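Local coordinates for stage III sporulation protein AH (Bacillus subtilis, PDB 3TUF), which forms with SpoIIQ an intercellular channel through which mother-cell gene expression triggers sigma-G activity in the forespore, at residues K181-K184 with T185-V189; T125-S128 with E129-T133. One frame throughout, in Å; residues are numbered along the deposited sequence.

Contact 1 of 2, residues K181-K184 with T185-V189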
loop_
_atom_site.group_PDB
_atom_site.type_symbol
_atom_site.label_atom_id
_atom_site.label_comp_id
_atom_site.label_asym_id
_atom_site.label_seq_id
_atom_site.Cartn_x
_atom_site.Cartn_y
_atom_site.Cartn_z
ATOM N N LYS B 181 -16.534 9.463 -5.890
ATOM C CA LYS B 181 -17.516 9.599 -6.958
ATOM C C LYS B 181 -17.146 8.945 -8.272
ATOM O O LYS B 181 -17.985 8.316 -8.852
ATOM C CB LYS B 181 -17.744 11.077 -7.290
ATOM C CG LYS B 181 -18.751 11.772 -6.502
ATOM C CD LYS B 181 -18.643 13.318 -6.814
ATOM C CE LYS B 181 -19.394 14.170 -5.753
ATOM N NZ LYS B 181 -19.363 13.499 -4.382
ATOM N N GLU B 182 -15.948 9.143 -8.806
ATOM C CA GLU B 182 -15.636 8.689 -10.196
ATOM C C GLU B 182 -15.495 7.189 -10.222
ATOM O O GLU B 182 -15.494 6.601 -11.286
ATOM C CB GLU B 182 -14.370 9.329 -10.789
ATOM C CG GLU B 182 -14.146 10.756 -10.347
ATOM C CD GLU B 182 -13.931 10.900 -8.796
ATOM O OE1 GLU B 182 -13.428 9.936 -8.150
ATOM O OE2 GLU B 182 -14.269 11.971 -8.235
ATOM N N ILE B 183 -15.345 6.599 -9.030
ATOM C CA ILE B 183 -15.254 5.168 -8.870
ATOM C C ILE B 183 -16.690 4.672 -8.948
ATOM O O ILE B 183 -17.022 3.863 -9.842
ATOM C CB ILE B 183 -14.610 4.750 -7.503
ATOM C CG1 ILE B 183 -13.103 5.135 -7.374
ATOM C CG2 ILE B 183 -14.779 3.277 -7.266
ATOM C CD1 ILE B 183 -12.231 4.840 -8.592
ATOM N N LYS B 184 -17.535 5.187 -8.043
ATOM C CA LYS B 184 -18.925 4.803 -7.953
ATOM C C LYS B 184 -19.655 5.067 -9.260
ATOM O O LYS B 184 -20.541 4.321 -9.626
ATOM C CB LYS B 184 -19.619 5.490 -6.777
ATOM C CG LYS B 184 -19.342 4.797 -5.439
ATOM C CD LYS B 184 -19.849 5.662 -4.206
ATOM C CE LYS B 184 -19.215 7.034 -4.062
ATOM N NZ LYS B 184 -19.744 7.750 -2.845
ATOM N N THR B 185 -19.256 6.094 -9.983
ATOM C CA THR B 185 -19.799 6.352 -11.297
ATOM C C THR B 185 -19.414 5.349 -12.341
ATOM O O THR B 185 -20.134 5.184 -13.292
ATOM C CB THR B 185 -19.319 7.695 -11.774
ATOM O OG1 THR B 185 -19.923 8.636 -10.920
ATOM C CG2 THR B 185 -19.763 7.990 -13.206
ATOM N N MET B 186 -18.286 4.686 -12.205
ATOM C CA MET B 186 -17.764 3.903 -13.332
ATOM C C MET B 186 -17.734 2.436 -13.003
ATOM O O MET B 186 -17.507 1.631 -13.859
ATOM C CB MET B 186 -16.315 4.331 -13.648
ATOM C CG MET B 186 -16.169 5.773 -14.022
ATOM S SD MET B 186 -17.064 6.013 -15.554
ATOM C CE MET B 186 -17.213 7.826 -15.661
ATOM N N LYS B 187 -17.900 2.081 -11.740
ATOM C CA LYS B 187 -17.578 0.745 -11.307
ATOM C C LYS B 187 -18.646 0.356 -10.311
ATOM O O LYS B 187 -19.334 1.222 -9.771
ATOM C CB LYS B 187 -16.158 0.701 -10.661
ATOM C CG LYS B 187 -14.977 0.775 -11.672
ATOM C CD LYS B 187 -13.616 1.048 -10.992
ATOM C CE LYS B 187 -12.472 1.031 -12.001
ATOM N NZ LYS B 187 -11.167 1.371 -11.315
ATOM N N ASP B 188 -18.787 -0.942 -10.063
ATOM C CA ASP B 188 -19.714 -1.418 -9.038
ATOM C C ASP B 188 -18.859 -1.408 -7.780
ATOM O O ASP B 188 -17.625 -1.289 -7.870
ATOM C CB ASP B 188 -20.356 -2.808 -9.395
ATOM C CG ASP B 188 -21.435 -3.273 -8.349
ATOM O OD1 ASP B 188 -21.990 -2.438 -7.560
ATOM O OD2 ASP B 188 -21.725 -4.502 -8.286
ATOM N N VAL B 189 -19.513 -1.490 -6.632
ATOM C CA VAL B 189 -18.864 -1.448 -5.361
ATOM C C VAL B 189 -19.595 -2.463 -4.495
ATOM O O VAL B 189 -20.805 -2.416 -4.367
ATOM C CB VAL B 189 -19.059 -0.040 -4.729
ATOM C CG1 VAL B 189 -18.635 -0.043 -3.281
ATOM C CG2 VAL B 189 -18.305 1.073 -5.484
#

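Contact 2 of 2, residues T125-S128 with E129-T133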
loop_
_atom_site.group_PDB
_atom_site.type_symbol
_atom_site.label_atom_id
_atom_site.label_comp_id
_atom_site.label_asym_id
_atom_site.label_seq_id
_atom_site.Cartn_x
_atom_site.Cartn_y
_atom_site.Cartn_z
ATOM N N THR B 125 1.307 3.152 -13.487
ATOM C CA THR B 125 0.879 4.270 -12.665
ATOM C C THR B 125 -0.567 4.102 -12.094
ATOM O O THR B 125 -0.833 4.542 -10.934
ATOM C CB THR B 125 1.160 5.654 -13.312
ATOM O OG1 THR B 125 0.597 5.703 -14.612
ATOM C CG2 THR B 125 2.661 5.887 -13.469
ATOM N N ALA B 126 -1.473 3.439 -12.842
ATOM C CA ALA B 126 -2.835 3.227 -12.342
ATOM C C ALA B 126 -2.834 2.295 -11.162
ATOM O O ALA B 126 -3.609 2.463 -10.197
ATOM C CB ALA B 126 -3.740 2.648 -13.423
ATOM N N LEU B 127 -1.980 1.289 -11.260
ATOM C CA LEU B 127 -1.875 0.330 -10.187
ATOM C C LEU B 127 -1.526 1.023 -8.877
ATOM O O LEU B 127 -2.162 0.728 -7.856
ATOM C CB LEU B 127 -0.836 -0.734 -10.497
ATOM C CG LEU B 127 -1.091 -2.192 -10.113
ATOM C CD1 LEU B 127 0.228 -2.670 -9.698
ATOM C CD2 LEU B 127 -2.149 -2.543 -9.017
ATOM N N SER B 128 -0.525 1.926 -8.908
ATOM C CA SER B 128 -0.182 2.753 -7.741
ATOM C C SER B 128 -1.335 3.490 -7.163
ATOM O O SER B 128 -1.451 3.686 -5.940
ATOM C CB SER B 128 0.725 3.864 -8.168
ATOM O OG SER B 128 1.934 3.284 -8.538
ATOM N N GLU B 129 -2.138 4.010 -8.063
ATOM C CA GLU B 129 -3.247 4.782 -7.621
ATOM C C GLU B 129 -4.312 3.901 -6.993
ATOM O O GLU B 129 -4.861 4.264 -5.932
ATOM C CB GLU B 129 -3.738 5.699 -8.738
ATOM C CG GLU B 129 -2.685 6.825 -9.032
ATOM C CD GLU B 129 -2.208 7.616 -7.736
ATOM O OE1 GLU B 129 -3.045 7.851 -6.833
ATOM O OE2 GLU B 129 -0.997 8.000 -7.614
ATOM N N VAL B 130 -4.547 2.731 -7.611
ATOM C CA VAL B 130 -5.320 1.668 -7.007
ATOM C C VAL B 130 -4.746 1.334 -5.626
ATOM O O VAL B 130 -5.486 1.325 -4.622
ATOM C CB VAL B 130 -5.310 0.404 -7.926
ATOM C CG1 VAL B 130 -5.574 -0.953 -7.144
ATOM C CG2 VAL B 130 -6.282 0.599 -9.086
ATOM N N GLU B 131 -3.435 1.072 -5.568
ATOM C CA GLU B 131 -2.771 0.811 -4.274
ATOM C C GLU B 131 -3.121 1.896 -3.251
ATOM O O GLU B 131 -3.515 1.585 -2.113
ATOM C CB GLU B 131 -1.214 0.733 -4.377
ATOM C CG GLU B 131 -0.539 -0.379 -5.267
ATOM C CD GLU B 131 -0.547 -1.792 -4.619
ATOM O OE1 GLU B 131 -1.080 -1.920 -3.474
ATOM O OE2 GLU B 131 -0.013 -2.768 -5.257
ATOM N N GLY B 132 -2.955 3.162 -3.666
ATOM C CA GLY B 132 -3.212 4.309 -2.781
ATOM C C GLY B 132 -4.667 4.387 -2.321
ATOM O O GLY B 132 -4.957 4.646 -1.118
ATOM N N THR B 133 -5.573 4.158 -3.292
ATOM C CA THR B 133 -7.004 4.133 -3.053
ATOM C C THR B 133 -7.378 3.094 -2.011
ATOM O O THR B 133 -8.113 3.394 -1.071
ATOM C CB THR B 133 -7.734 3.806 -4.324
ATOM O OG1 THR B 133 -7.658 4.945 -5.201
ATOM C CG2 THR B 133 -9.246 3.404 -4.039
#

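Contact 1 of 2, residues K181-K184 with T185-V189
The flat carbonyl of Lys181 meets Thr185 twice. Thr185 N lies 2.8 Å from Lys181 O, only 19° off the carbonyl plane, while Thr185 OG1 donates from above that plane, 2.9 Å from Lys181 O and 40° out of it. With Thr185 chi1 at -67° the hydroxyl sits beside its own backbone N, which lets one residue grip a single oxygen with two bonds. The next carbonyl in use, that of Ile183, is met over its face: Met186 N approaches Ile183 O at 2.8 Å from well above the plane, and Lys187 N adds a weak, strongly bent bond to the same oxygen. The bonding thus passes from i to i+4 at Thr185 to i to i+3 at Met186, a tighter turn that leads from helix 181-184 toward the strand. Once the chain has turned back, Val189 points toward the helix, and its CG2 branch lies 3.9 Å from Lys184 CG, the two side chains crossing at a slant. Lys184 NZ is tied to Ile176 O. The turn is part of the SpoIIQ interface: Lys82 NZ of the SpoIIQ chain bonds to Lys184 O, and Ser79 and Leu80 of that chain to the Asp188 carboxylate. It joins helix 181-184 to strand 188-194, outermost of the three within this chain, where Asp188 pairs through its backbone with Ile158 of strand 157-163.

Contact 2 of 2, residues T125-S128 with E129-T133
Glu131 and Leu127 meet one turn apart in a regular alpha-helix, part of the long helix 114-143 that packs on helix 84-107 as the second arm of a helical hairpin. Glu131 N donates to Leu127 O at 2.6 Å, in the carbonyl plane and nearly straight. The same i to i+4 ladder runs on either side of this bond: Val130 N lies 2.8 Å from Ala126 O, almost in line with the C=O bond, and Gly132 N is 2.8 Å from Ser128 O. The rung from Glu129 N to Thr125 O is longer, at 3.2 Å.

Side chains lean back on these carbonyls. Val130 holds CG1 anti to its backbone N (chi1 156°), which leaves CG2 beside that N and 3.4 Å from Ala126 O; CG1 meets Leu127 CD2 at 4.2 Å in a light apolar contact. Glu131 CG lies over the preceding turn, 3.2 Å from Leu127 O, and a bend at chi2 (-76°) folds its carboxylate back alongside its own backbone. Toward the far end, Glu129 O takes two donors, Thr133 N and, from above the carbonyl plane, Thr133 OG1 at 3.0 Å.

Beyond this shell, Leu127 and Val130 touch Arg96 of helix 84-107, and Leu127 touches Arg100 as well. The second subunit, another copy of the protein, reaches this helix too: its Arg100 forms a salt bridge with Glu129. The buried carboxylate of Glu131 probably stays ionised among its basic partners, with OE1 bridged to Lys135 NZ of the second subunit and OE2 to both Arg96 NE and Arg100 NH1 of its own chain.

Along the chain contact 2 comes first, in the middle of helix 114-143, and contact 1 follows after the first two strands and helix 169-177, where helix 181-184 turns into strand 188-194. Their centres are 15 Å apart; the nearest atoms stay about 5 Å from each other and do not touch. They share no helix or strand: contact 2 belongs to the pair of long helices, contact 1 to the strand outermost in this chain's sheet. The long helix pair serves contact with a second copy of the protein, while the turn into the sheet serves contact with SpoIIQ, so one domain presents two different surfaces in the complex.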